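Long-range contacts in mutual gliding-motility protein MglA (Myxococcus xanthus, PDB 6IZW), which is a small G protein of the ADP-ribosylation factor family, with a P-loop fold, and probably acts in gliding motility: residues I11-V16 with L186-L191; I138-R143 with K156-R161; R53-D58 with V83-S88. All blocks are in the same frame, centred on the assembly; numbering follows the deposited sequence.

Strand 10-18 lies near the N terminus and helix 176-192 at the C terminus. Contact 1 joins them and closes a loop over most of the chain. The other two contacts are nested inside that loop. Contact 3 comes first: it ties residues 53-58, at the start of strand 54-67, to residues 83-88, at the start of helix 86-92. Contact 2 opens after contact 3 has closed, so these two are in series. It links strand 136-141 to residues 156-161, at the C-terminal part of helix 151-158 and beyond. All three reach the same sheet, but none touches another. Contacts 2 and 3 both meet the bound GSP, and their centres are about 22 Å apart.

Contact 1: residues I11-V16 with L186-L191; sequences INCKIV and LVLTEL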
loop_
_atom_site.group_PDB
_atom_site.type_symbol
_atom_site.label_atom_id
_atom_site.label_comp_id
_atom_site.label_asym_id
_atom_site.label_seq_id
_atom_site.Cartn_x
_atom_site.Cartn_y
_atom_site.Cartn_z
ATOM N N ILE A 11 -7.615 -17.788 -8.971
ATOM C CA ILE A 11 -8.445 -17.128 -7.968
ATOM C C ILE A 11 -7.529 -16.316 -7.061
ATOM O O ILE A 11 -6.570 -16.855 -6.490
ATOM C CB ILE A 11 -9.271 -18.148 -7.165
ATOM C CG1 ILE A 11 -10.077 -19.041 -8.111
ATOM C CG2 ILE A 11 -10.188 -17.437 -6.150
ATOM C CD1 ILE A 11 -10.471 -20.344 -7.490
ATOM N N ASN A 12 -7.825 -15.022 -6.937
ATOM C CA ASN A 12 -7.027 -14.049 -6.185
ATOM C C ASN A 12 -7.852 -13.503 -5.033
ATOM O O ASN A 12 -8.970 -13.016 -5.243
ATOM C CB ASN A 12 -6.589 -12.866 -7.057
ATOM C CG ASN A 12 -5.885 -13.293 -8.307
ATOM O OD1 ASN A 12 -4.660 -13.359 -8.341
ATOM N ND2 ASN A 12 -6.658 -13.597 -9.353
ATOM N N CYS A 13 -7.304 -13.580 -3.826
ATOM C CA CYS A 13 -8.001 -13.121 -2.634
ATOM C C CYS A 13 -7.060 -12.292 -1.780
ATOM O O CYS A 13 -5.864 -12.588 -1.670
ATOM C CB CYS A 13 -8.540 -14.298 -1.810
ATOM S SG CYS A 13 -9.800 -15.272 -2.698
ATOM N N LYS A 14 -7.618 -11.279 -1.136
ATOM C CA LYS A 14 -6.845 -10.331 -0.347
ATOM C C LYS A 14 -7.184 -10.512 1.129
ATOM O O LYS A 14 -8.351 -10.401 1.528
ATOM C CB LYS A 14 -7.119 -8.895 -0.803
ATOM C CG LYS A 14 -6.328 -7.859 0.006
ATOM C CD LYS A 14 -6.254 -6.532 -0.721
ATOM C CE LYS A 14 -5.914 -5.410 0.214
ATOM N NZ LYS A 14 -5.728 -4.167 -0.587
ATOM N N ILE A 15 -6.167 -10.777 1.941
ATOM C CA ILE A 15 -6.338 -10.960 3.378
ATOM C C ILE A 15 -5.496 -9.917 4.120
ATOM O O ILE A 15 -4.304 -9.744 3.832
ATOM C CB ILE A 15 -5.979 -12.403 3.788
ATOM C CG1 ILE A 15 -7.002 -13.347 3.128
ATOM C CG2 ILE A 15 -5.998 -12.579 5.344
ATOM C CD1 ILE A 15 -6.577 -14.727 3.088
ATOM N N VAL A 16 -6.122 -9.210 5.055
ATOM C CA VAL A 16 -5.469 -8.132 5.773
ATOM C C VAL A 16 -5.391 -8.509 7.240
ATOM O O VAL A 16 -6.402 -8.895 7.844
ATOM C CB VAL A 16 -6.198 -6.791 5.581
ATOM C CG1 VAL A 16 -5.614 -5.770 6.524
ATOM C CG2 VAL A 16 -6.051 -6.337 4.125
ATOM N N LEU A 186 -12.812 -19.601 4.997
ATOM C CA LEU A 186 -14.011 -18.769 5.053
ATOM C C LEU A 186 -14.137 -17.917 3.798
ATOM O O LEU A 186 -15.241 -17.753 3.273
ATOM C CB LEU A 186 -14.016 -17.891 6.299
ATOM C CG LEU A 186 -14.214 -18.598 7.639
ATOM C CD1 LEU A 186 -13.966 -17.625 8.781
ATOM C CD2 LEU A 186 -15.597 -19.170 7.761
ATOM N N VAL A 187 -13.021 -17.397 3.276
ATOM C CA VAL A 187 -13.090 -16.603 2.048
ATOM C C VAL A 187 -13.546 -17.474 0.885
ATOM O O VAL A 187 -14.449 -17.107 0.132
ATOM C CB VAL A 187 -11.733 -15.928 1.752
ATOM C CG1 VAL A 187 -11.629 -15.532 0.302
ATOM C CG2 VAL A 187 -11.543 -14.687 2.613
ATOM N N LEU A 188 -12.930 -18.655 0.736
ATOM C CA LEU A 188 -13.292 -19.555 -0.350
ATOM C C LEU A 188 -14.716 -20.072 -0.194
ATOM O O LEU A 188 -15.391 -20.326 -1.190
ATOM C CB LEU A 188 -12.307 -20.721 -0.422
ATOM C CG LEU A 188 -10.913 -20.346 -0.901
ATOM C CD1 LEU A 188 -10.080 -21.589 -0.934
ATOM C CD2 LEU A 188 -10.890 -19.615 -2.259
ATOM N N THR A 189 -15.196 -20.214 1.039
ATOM C CA THR A 189 -16.575 -20.644 1.231
ATOM C C THR A 189 -17.543 -19.550 0.801
ATOM O O THR A 189 -18.609 -19.834 0.241
ATOM C CB THR A 189 -16.806 -21.016 2.691
ATOM O OG1 THR A 189 -15.968 -22.124 3.029
ATOM C CG2 THR A 189 -18.273 -21.369 2.936
ATOM N N GLU A 190 -17.161 -18.292 1.032
ATOM C CA GLU A 190 -17.969 -17.152 0.621
ATOM C C GLU A 190 -18.095 -17.087 -0.893
ATOM O O GLU A 190 -19.179 -16.864 -1.423
ATOM C CB GLU A 190 -17.345 -15.861 1.173
ATOM C CG GLU A 190 -18.169 -14.595 0.974
ATOM C CD GLU A 190 -19.445 -14.625 1.797
ATOM O OE1 GLU A 190 -19.473 -15.371 2.808
ATOM O OE2 GLU A 190 -20.419 -13.918 1.433
ATOM N N LEU A 191 -16.989 -17.258 -1.611
ATOM C CA LEU A 191 -17.081 -17.259 -3.067
ATOM C C LEU A 191 -17.996 -18.378 -3.566
ATOM O O LEU A 191 -18.826 -18.157 -4.452
ATOM C CB LEU A 191 -15.690 -17.384 -3.685
ATOM C CG LEU A 191 -14.711 -16.294 -3.248
ATOM C CD1 LEU A 191 -13.309 -16.559 -3.803
ATOM C CD2 LEU A 191 -15.226 -14.936 -3.689
#
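Strand 11-16 and helix 186-191 run at 131° to each other, with a closest axis approach of 10.2 Å and the CA atoms of Cys-13 and Val-187 nearest. The contact is apolar and lies between side chains. Cys-13 is at its centre. Its CB points toward the helix, and with SG anti to the carbonyl carbon (chi1 -64°) the sulfur is set against three helix side chains. The closest is Val-187, whose CG1 lies 3.5 Å from Cys-13 SG. Val-187 CG1 also meets Cys-13 CB at 3.9 Å, so this one methyl packs against the whole cysteine side chain. One helical turn on, Leu-191 CD1 lies 3.9 Å from Cys-13 SG. The same methyl touches Ile-11 CG2 at 4.0 Å and so bridges two alternate strand residues. The side chains of Ile-11 and Leu-191 lie alongside each other and run in opposite senses. Leu-188 is more distant, with its CD2 4.5 Å from Cys-13 SG. Ile-11 and Cys-13 point toward the helix, and the intervening Asn-12 and then Lys-14 point to the other side of the sheet. There Lys-14 NZ is hydrogen-bonded to Lys-94 O and to Asn-37 O of a neighbouring MglB subunit. Leu-188 and Leu-191 also pack on Leu-156 and Phe-145 of the same MglB subunit. In the fold, the contact lays the C-terminal helix 176-192 on the central sheet, where strand 10-18 pairs in parallel with strands 70-78 and 98-104.

Contact 2: residues I138-R143 with K156-R161; sequences IQYNKR and KALNHR. With GSP (5'-guanosine-diphosphate-monothiophosphate), chain D.
Tyr-140 OH and Asn-159 ND2 are both hydrogen-bonded to OE1 of Glu-165, which thus joins the two segments through a third residue. The tyrosine and asparagine side chains also touch directly and cross at about a right angle. Their closest approach is Tyr-140 OH to Asn-159 CB, 3.7 Å. The ring and amide planes are 65° apart. Asn-159 OD1 is held in turn by Ile-163 N, which helps to fix the rotation of the amide. Beside this polar group is an apolar one. Ile-138 CD1 sits 4.0 Å from Leu-158 CB and also meets Leu-158 CD1. The isoleucine reaches there because its CG1 is anti to the backbone N (chi1 176°). Leu-158 CD1 approaches the Tyr-140 ring obliquely, at 4.4 Å from CE1. Residues 158-159, in the C-terminal part of helix 151-158 and the loop after it, thus pack on strand 136-141, within a beta-alpha-beta unit completed by strand 165-167. The strand leads into the NKxD motif of small G proteins, which holds the base of GSP. Asn-141 ND2 gives a hydrogen bond of 3.0 Å to GSP N7, bent to 139°. The extended Lys-142 chain lies over one face of the base, with its CG 3.5 Å from GSP C6. Lys-142 NZ makes a salt bridge to Asp-104 and a weak bond to GSP O4'.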
loop_
_atom_site.group_PDB
_atom_site.type_symbol
_atom_site.label_atom_id
_atom_site.label_comp_id
_atom_site.label_asym_id
_atom_site.label_seq_id
_atom_site.Cartn_x
_atom_site.Cartn_y
_atom_site.Cartn_z
ATOM N N ILE A 138 -10.265 -14.120 14.612
ATOM C CA ILE A 138 -9.435 -13.418 15.576
ATOM C C ILE A 138 -8.349 -14.344 16.116
ATOM O O ILE A 138 -8.589 -15.529 16.393
ATOM C CB ILE A 138 -10.258 -12.786 16.716
ATOM C CG1 ILE A 138 -9.304 -12.147 17.724
ATOM C CG2 ILE A 138 -11.083 -13.782 17.431
ATOM C CD1 ILE A 138 -9.909 -10.976 18.507
ATOM N N GLN A 139 -7.144 -13.780 16.265
ATOM C CA GLN A 139 -5.976 -14.454 16.817
ATOM C C GLN A 139 -5.629 -13.830 18.174
ATOM O O GLN A 139 -5.356 -12.627 18.250
ATOM C CB GLN A 139 -4.795 -14.333 15.844
ATOM C CG GLN A 139 -3.488 -15.017 16.349
ATOM C CD GLN A 139 -2.337 -14.897 15.368
ATOM O OE1 GLN A 139 -1.451 -14.060 15.554
ATOM N NE2 GLN A 139 -2.333 -15.740 14.316
ATOM N N TYR A 140 -5.631 -14.634 19.243
ATOM C CA TYR A 140 -5.073 -14.189 20.536
ATOM C C TYR A 140 -3.597 -14.549 20.533
ATOM O O TYR A 140 -3.227 -15.695 20.803
ATOM C CB TYR A 140 -5.765 -14.840 21.734
ATOM C CG TYR A 140 -7.260 -14.723 21.730
ATOM C CD1 TYR A 140 -7.877 -13.564 21.283
ATOM C CD2 TYR A 140 -8.062 -15.786 22.143
ATOM C CE1 TYR A 140 -9.266 -13.456 21.253
ATOM C CE2 TYR A 140 -9.452 -15.694 22.118
ATOM C CZ TYR A 140 -10.044 -14.518 21.673
ATOM O OH TYR A 140 -11.421 -14.389 21.655
ATOM N N ASN A 141 -2.759 -13.589 20.183
ATOM C CA ASN A 141 -1.330 -13.800 20.070
ATOM C C ASN A 141 -0.638 -13.498 21.413
ATOM O O ASN A 141 -1.219 -12.897 22.313
ATOM C CB ASN A 141 -0.770 -12.933 18.939
ATOM C CG ASN A 141 0.641 -13.350 18.531
ATOM O OD1 ASN A 141 0.962 -14.539 18.549
ATOM N ND2 ASN A 141 1.506 -12.368 18.215
ATOM N N LYS A 142 0.611 -13.962 21.539
ATOM C CA LYS A 142 1.465 -13.767 22.730
ATOM C C LYS A 142 0.969 -14.568 23.930
ATOM O O LYS A 142 1.097 -14.128 25.073
ATOM C CB LYS A 142 1.625 -12.291 23.114
ATOM C CG LYS A 142 2.019 -11.391 21.940
ATOM C CD LYS A 142 2.655 -10.107 22.405
ATOM C CE LYS A 142 3.042 -9.267 21.208
ATOM N NZ LYS A 142 3.799 -8.033 21.584
ATOM N N ARG A 143 0.469 -15.780 23.683
ATOM C CA ARG A 143 0.024 -16.656 24.769
ATOM C C ARG A 143 1.175 -17.141 25.637
ATOM O O ARG A 143 0.932 -17.674 26.726
ATOM C CB ARG A 143 -0.718 -17.880 24.203
ATOM C CG ARG A 143 -1.789 -17.514 23.210
ATOM C CD ARG A 143 -2.840 -16.617 23.886
ATOM N NE ARG A 143 -3.298 -17.211 25.155
ATOM C CZ ARG A 143 -3.960 -16.555 26.106
ATOM N NH1 ARG A 143 -4.263 -15.276 25.936
ATOM N NH2 ARG A 143 -4.319 -17.180 27.233
ATOM N N LYS A 156 -14.577 -12.349 26.132
ATOM C CA LYS A 156 -15.575 -11.394 26.616
ATOM C C LYS A 156 -15.301 -9.982 26.102
ATOM O O LYS A 156 -16.233 -9.257 25.739
ATOM C CB LYS A 156 -15.630 -11.412 28.144
ATOM C CG LYS A 156 -16.802 -12.237 28.691
ATOM C CD LYS A 156 -16.595 -12.675 30.147
ATOM C CE LYS A 156 -17.101 -14.104 30.363
ATOM N NZ LYS A 156 -17.123 -14.495 31.803
ATOM N N ALA A 157 -14.029 -9.586 26.031
ATOM C CA ALA A 157 -13.675 -8.235 25.621
ATOM C C ALA A 157 -13.719 -8.019 24.114
ATOM O O ALA A 157 -13.780 -6.867 23.675
ATOM C CB ALA A 157 -12.267 -7.894 26.122
ATOM N N LEU A 158 -13.649 -9.081 23.306
ATOM C CA LEU A 158 -13.326 -8.918 21.892
ATOM C C LEU A 158 -14.194 -9.726 20.959
ATOM O O LEU A 158 -14.214 -9.430 19.760
ATOM C CB LEU A 158 -11.856 -9.299 21.618
ATOM C CG LEU A 158 -10.757 -8.485 22.300
ATOM C CD1 LEU A 158 -9.365 -9.110 22.101
ATOM C CD2 LEU A 158 -10.794 -7.082 21.776
ATOM N N ASN A 159 -14.887 -10.740 21.443
ATOM C CA ASN A 159 -15.482 -11.743 20.564
ATOM C C ASN A 159 -16.898 -12.017 21.062
ATOM O O ASN A 159 -17.106 -12.817 21.977
ATOM C CB ASN A 159 -14.631 -13.008 20.531
ATOM C CG ASN A 159 -15.075 -13.977 19.460
ATOM O OD1 ASN A 159 -15.838 -13.620 18.571
ATOM N ND2 ASN A 159 -14.599 -15.214 19.542
ATOM N N HIS A 160 -17.863 -11.353 20.440
ATOM C CA HIS A 160 -19.256 -11.416 20.851
ATOM C C HIS A 160 -20.085 -12.329 19.981
ATOM O O HIS A 160 -21.100 -12.853 20.445
ATOM C CB HIS A 160 -19.853 -10.009 20.827
ATOM C CG HIS A 160 -18.869 -8.964 21.225
ATOM N ND1 HIS A 160 -18.611 -8.657 22.544
ATOM C CD2 HIS A 160 -18.025 -8.206 20.487
ATOM C CE1 HIS A 160 -17.675 -7.725 22.602
ATOM N NE2 HIS A 160 -17.298 -7.437 21.367
ATOM N N ARG A 161 -19.679 -12.526 18.734
ATOM C CA ARG A 161 -20.418 -13.341 17.790
ATOM C C ARG A 161 -19.875 -14.761 17.704
ATOM O O ARG A 161 -20.204 -15.481 16.749
ATOM C CB ARG A 161 -20.389 -12.686 16.409
HETATM P PG GSP D . 3.366 -2.866 14.115
HETATM O O3B GSP D . 3.579 -4.245 14.934
HETATM S S1G GSP D . 4.129 -1.601 15.058
HETATM O O2G GSP D . 1.888 -2.609 14.069
HETATM O O3G GSP D . 3.932 -2.950 12.697
HETATM P PB GSP D . 3.246 -5.772 14.552
HETATM O O1B GSP D . 3.584 -6.110 13.154
HETATM O O2B GSP D . 1.915 -6.264 14.926
HETATM P PA GSP D . 5.497 -7.336 15.226
HETATM O O1A GSP D . 5.025 -8.414 14.343
HETATM O O2A GSP D . 6.534 -6.484 14.580
HETATM O O3A GSP D . 4.221 -6.437 15.639
HETATM O "O5'" GSP D . 5.964 -7.873 16.663
HETATM C "C5'" GSP D . 6.270 -6.933 17.682
HETATM C "C4'" GSP D . 7.217 -7.511 18.722
HETATM O "O4'" GSP D . 6.518 -8.480 19.477
HETATM C "C3'" GSP D . 8.401 -8.237 18.084
HETATM O "O3'" GSP D . 9.506 -8.076 18.951
HETATM C "C2'" GSP D . 7.960 -9.687 18.078
HETATM O "O2'" GSP D . 9.038 -10.605 18.107
HETATM C "C1'" GSP D . 7.162 -9.743 19.372
HETATM N N9 GSP D . 6.151 -10.810 19.330
HETATM C C8 GSP D . 5.260 -11.045 18.308
HETATM N N7 GSP D . 4.501 -12.105 18.670
HETATM C C5 GSP D . 4.895 -12.544 19.899
HETATM C C6 GSP D . 4.468 -13.587 20.702
HETATM O O6 GSP D . 3.556 -14.306 20.331
HETATM N N1 GSP D . 5.062 -13.833 21.913
HETATM C C2 GSP D . 6.095 -13.014 22.328
HETATM N N2 GSP D . 6.663 -13.249 23.509
HETATM N N3 GSP D . 6.537 -11.980 21.521
HETATM C C4 GSP D . 5.944 -11.744 20.325
#

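Contact 3: residues R53-D58 with V83-S88; sequences RTLFFD and VFYDAS. With MG (magnesium ion), chain E; GSP (5'-guanosine-diphosphate-monothiophosphate), chain D; SO4 (sulfate ion), chain G; SO4 (sulfate ion), chain F.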
loop_
_atom_site.group_PDB
_atom_site.type_symbol
_atom_site.label_atom_id
_atom_site.label_comp_id
_atom_site.label_asym_id
_atom_site.label_seq_id
_atom_site.Cartn_x
_atom_site.Cartn_y
_atom_site.Cartn_z
ATOM N N ARG A 53 8.939 -1.325 13.128
ATOM C CA ARG A 53 7.505 -1.098 13.105
ATOM C C ARG A 53 7.054 -0.903 11.670
ATOM O O ARG A 53 7.724 -0.241 10.876
ATOM C CB ARG A 53 7.156 0.107 13.967
ATOM C CG ARG A 53 7.802 -0.033 15.295
ATOM C CD ARG A 53 7.378 1.014 16.244
ATOM N NE ARG A 53 6.133 0.628 16.859
ATOM C CZ ARG A 53 5.800 0.896 18.110
ATOM N NH1 ARG A 53 6.630 1.558 18.901
ATOM N NH2 ARG A 53 4.624 0.490 18.559
ATOM N N THR A 54 5.949 -1.542 11.318
ATOM C CA THR A 54 5.417 -1.375 9.984
ATOM C C THR A 54 4.916 0.054 9.815
ATOM O O THR A 54 4.187 0.585 10.658
ATOM C CB THR A 54 4.294 -2.373 9.744
ATOM O OG1 THR A 54 4.787 -3.689 10.023
ATOM C CG2 THR A 54 3.782 -2.289 8.313
ATOM N N LEU A 55 5.306 0.657 8.710
ATOM C CA LEU A 55 5.040 2.051 8.404
ATOM C C LEU A 55 3.925 2.224 7.389
ATOM O O LEU A 55 3.164 3.195 7.473
ATOM C CB LEU A 55 6.332 2.669 7.873
ATOM C CG LEU A 55 6.411 3.999 7.176
ATOM C CD1 LEU A 55 6.299 5.098 8.219
ATOM C CD2 LEU A 55 7.782 4.000 6.537
ATOM N N PHE A 56 3.791 1.291 6.444
ATOM C CA PHE A 56 2.701 1.373 5.487
ATOM C C PHE A 56 2.014 0.021 5.384
ATOM O O PHE A 56 0.835 -0.087 5.700
ATOM C CB PHE A 56 3.222 1.842 4.130
ATOM C CG PHE A 56 2.146 2.316 3.183
ATOM C CD1 PHE A 56 0.823 2.371 3.577
ATOM C CD2 PHE A 56 2.482 2.712 1.892
ATOM C CE1 PHE A 56 -0.163 2.795 2.701
ATOM C CE2 PHE A 56 1.507 3.141 1.001
ATOM C CZ PHE A 56 0.172 3.185 1.409
ATOM N N PHE A 57 2.712 -1.004 4.903
ATOM C CA PHE A 57 2.186 -2.362 4.943
ATOM C C PHE A 57 3.348 -3.330 4.811
ATOM O O PHE A 57 4.446 -2.941 4.405
ATOM C CB PHE A 57 1.153 -2.621 3.836
ATOM C CG PHE A 57 1.670 -2.353 2.453
ATOM C CD1 PHE A 57 2.316 -3.359 1.720
ATOM C CD2 PHE A 57 1.525 -1.082 1.877
ATOM C CE1 PHE A 57 2.789 -3.113 0.424
ATOM C CE2 PHE A 57 1.991 -0.820 0.597
ATOM C CZ PHE A 57 2.618 -1.843 -0.145
ATOM N N ASP A 58 3.100 -4.586 5.201
ATOM C CA ASP A 58 3.809 -5.758 4.697
ATOM C C ASP A 58 2.934 -6.403 3.629
ATOM O O ASP A 58 1.710 -6.382 3.723
ATOM C CB ASP A 58 4.085 -6.839 5.758
ATOM C CG ASP A 58 4.808 -6.335 7.000
ATOM O OD1 ASP A 58 6.007 -5.982 6.912
ATOM O OD2 ASP A 58 4.178 -6.350 8.089
ATOM N N VAL A 83 -1.662 3.979 16.431
ATOM C CA VAL A 83 -2.877 4.772 16.213
ATOM C C VAL A 83 -2.685 5.800 15.094
ATOM O O VAL A 83 -3.495 5.880 14.164
ATOM C CB VAL A 83 -3.312 5.445 17.529
ATOM C CG1 VAL A 83 -4.577 6.289 17.319
ATOM C CG2 VAL A 83 -3.557 4.396 18.591
ATOM N N PHE A 84 -1.585 6.567 15.141
ATOM C CA PHE A 84 -1.417 7.714 14.249
ATOM C C PHE A 84 -1.151 7.345 12.803
ATOM O O PHE A 84 -1.045 8.275 11.983
ATOM C CB PHE A 84 -0.293 8.653 14.740
ATOM C CG PHE A 84 1.084 8.077 14.614
ATOM C CD1 PHE A 84 1.628 7.313 15.653
ATOM C CD2 PHE A 84 1.844 8.299 13.467
ATOM C CE1 PHE A 84 2.896 6.764 15.547
ATOM C CE2 PHE A 84 3.113 7.753 13.350
ATOM C CZ PHE A 84 3.645 6.972 14.397
ATOM N N TYR A 85 -1.054 6.058 12.446
ATOM C CA TYR A 85 -0.965 5.672 11.040
ATOM C C TYR A 85 -2.330 5.403 10.427
ATOM O O TYR A 85 -2.405 4.828 9.335
ATOM C CB TYR A 85 -0.094 4.427 10.870
ATOM C CG TYR A 85 1.380 4.601 11.178
ATOM C CD1 TYR A 85 2.147 5.546 10.515
ATOM C CD2 TYR A 85 2.013 3.777 12.103
ATOM C CE1 TYR A 85 3.510 5.687 10.795
ATOM C CE2 TYR A 85 3.360 3.894 12.379
ATOM C CZ TYR A 85 4.106 4.854 11.728
ATOM O OH TYR A 85 5.448 4.973 12.013
ATOM N N ASP A 86 -3.406 5.763 11.127
ATOM C CA ASP A 86 -4.767 5.475 10.685
ATOM C C ASP A 86 -5.009 5.767 9.206
ATOM O O ASP A 86 -5.633 4.966 8.500
ATOM C CB ASP A 86 -5.757 6.269 11.544
ATOM C CG ASP A 86 -7.186 5.724 11.445
ATOM O OD1 ASP A 86 -7.404 4.507 11.697
ATOM O OD2 ASP A 86 -8.101 6.514 11.118
ATOM N N ALA A 87 -4.532 6.917 8.719
ATOM C CA ALA A 87 -4.765 7.279 7.321
ATOM C C ALA A 87 -4.152 6.260 6.368
ATOM O O ALA A 87 -4.769 5.900 5.365
ATOM C CB ALA A 87 -4.210 8.674 7.038
ATOM N N SER A 88 -2.921 5.812 6.642
ATOM C CA SER A 88 -2.319 4.750 5.837
ATOM C C SER A 88 -3.029 3.415 6.065
ATOM O O SER A 88 -3.201 2.617 5.136
ATOM C CB SER A 88 -0.828 4.628 6.172
ATOM O OG SER A 88 -0.094 5.833 5.927
HETATM MG MG MG E . 4.333 -4.760 11.640
HETATM P PG GSP D . 3.366 -2.866 14.115
HETATM O O3B GSP D . 3.579 -4.245 14.934
HETATM S S1G GSP D . 4.129 -1.601 15.058
HETATM O O2G GSP D . 1.888 -2.609 14.069
HETATM O O3G GSP D . 3.932 -2.950 12.697
HETATM P PB GSP D . 3.246 -5.772 14.552
HETATM O O1B GSP D . 3.584 -6.110 13.154
HETATM O O2B GSP D . 1.915 -6.264 14.926
HETATM P PA GSP D . 5.497 -7.336 15.226
HETATM O O1A GSP D . 5.025 -8.414 14.343
HETATM O O2A GSP D . 6.534 -6.484 14.580
HETATM O O3A GSP D . 4.221 -6.437 15.639
HETATM O "O5'" GSP D . 5.964 -7.873 16.663
HETATM C "C5'" GSP D . 6.270 -6.933 17.682
HETATM C "C4'" GSP D . 7.217 -7.511 18.722
HETATM O "O4'" GSP D . 6.518 -8.480 19.477
HETATM C "C3'" GSP D . 8.401 -8.237 18.084
HETATM O "O3'" GSP D . 9.506 -8.076 18.951
HETATM C "C2'" GSP D . 7.960 -9.687 18.078
HETATM O "O2'" GSP D . 9.038 -10.605 18.107
HETATM C "C1'" GSP D . 7.162 -9.743 19.372
HETATM N N9 GSP D . 6.151 -10.810 19.330
HETATM C C8 GSP D . 5.260 -11.045 18.308
HETATM N N7 GSP D . 4.501 -12.105 18.670
HETATM C C5 GSP D . 4.895 -12.544 19.899
HETATM C C6 GSP D . 4.468 -13.587 20.702
HETATM O O6 GSP D . 3.556 -14.306 20.331
HETATM N N1 GSP D . 5.062 -13.833 21.913
HETATM C C2 GSP D . 6.095 -13.014 22.328
HETATM N N2 GSP D . 6.663 -13.249 23.509
HETATM N N3 GSP D . 6.537 -11.980 21.521
HETATM C C4 GSP D . 5.944 -11.744 20.325
HETATM S S SO4 G . 10.010 3.096 18.568
HETATM O O1 SO4 G . 9.551 1.816 18.035
HETATM O O2 SO4 G . 10.016 4.091 17.486
HETATM O O3 SO4 G . 9.110 3.533 19.648
HETATM O O4 SO4 G . 11.367 2.876 19.082
HETATM S S SO4 F . 0.020 2.271 19.987
HETATM O O1 SO4 F . -0.551 3.346 19.174
HETATM O O2 SO4 F . 0.125 1.059 19.180
HETATM O O3 SO4 F . -0.802 1.974 21.175
HETATM O O4 SO4 F . 1.364 2.668 20.390
HETATM O O HOH W 1 2.300 5.327 6.127
HETATM O O HOH W 2 2.494 -4.692 10.669
HETATM O O HOH W 3 6.312 -4.908 12.320
#
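Thr-54 and Leu-55 pack on the ring of Tyr-85. This joins the first switch loop to the start of the second switch helix of small G proteins. Thr-54 O approaches Tyr-85 CE2 obliquely at 3.8 Å, and Leu-55 O lies over one face of the ring. Leu-55 CD1 meets Tyr-85 CE1 at 3.8 Å. Phe-84 CE2 lies over the opposite face, toward its rim, and Tyr-85 OH is hydrogen-bonded to Asn-37 O of a neighbouring MglB subunit. Phe-56 CD1 lies 3.8 Å from Ser-88 CB, and Ser-88 O sits at the edge of the phenylalanine ring, in its plane.

Thr-54 also anchors the loop to the bound group. Its OG1, anti to the carbonyl carbon (chi1 -54°), binds the magnesium ion at 2.0 Å. Two waters, GSP O3G, GSP O1B and Thr-26 complete the site. Thr-54 N gives a 2.8 Å bond to GSP O3G, so the backbone grips the same oxygen that shares the magnesium ion with Thr-54 OG1. Asp-58 stands in the second shell, its OD2 hydrogen-bonded to Thr-26 OG1. Arg-53 turns its guanidinium edge to GSP S1G and to a sulfate ion, probably from the crystallisation liquor. A water donates a hydrogen bond of 2.7 Å to Leu-55 O and is bonded to Ser-88 OG, which pairs with Ser-57 OG of that MglB subunit.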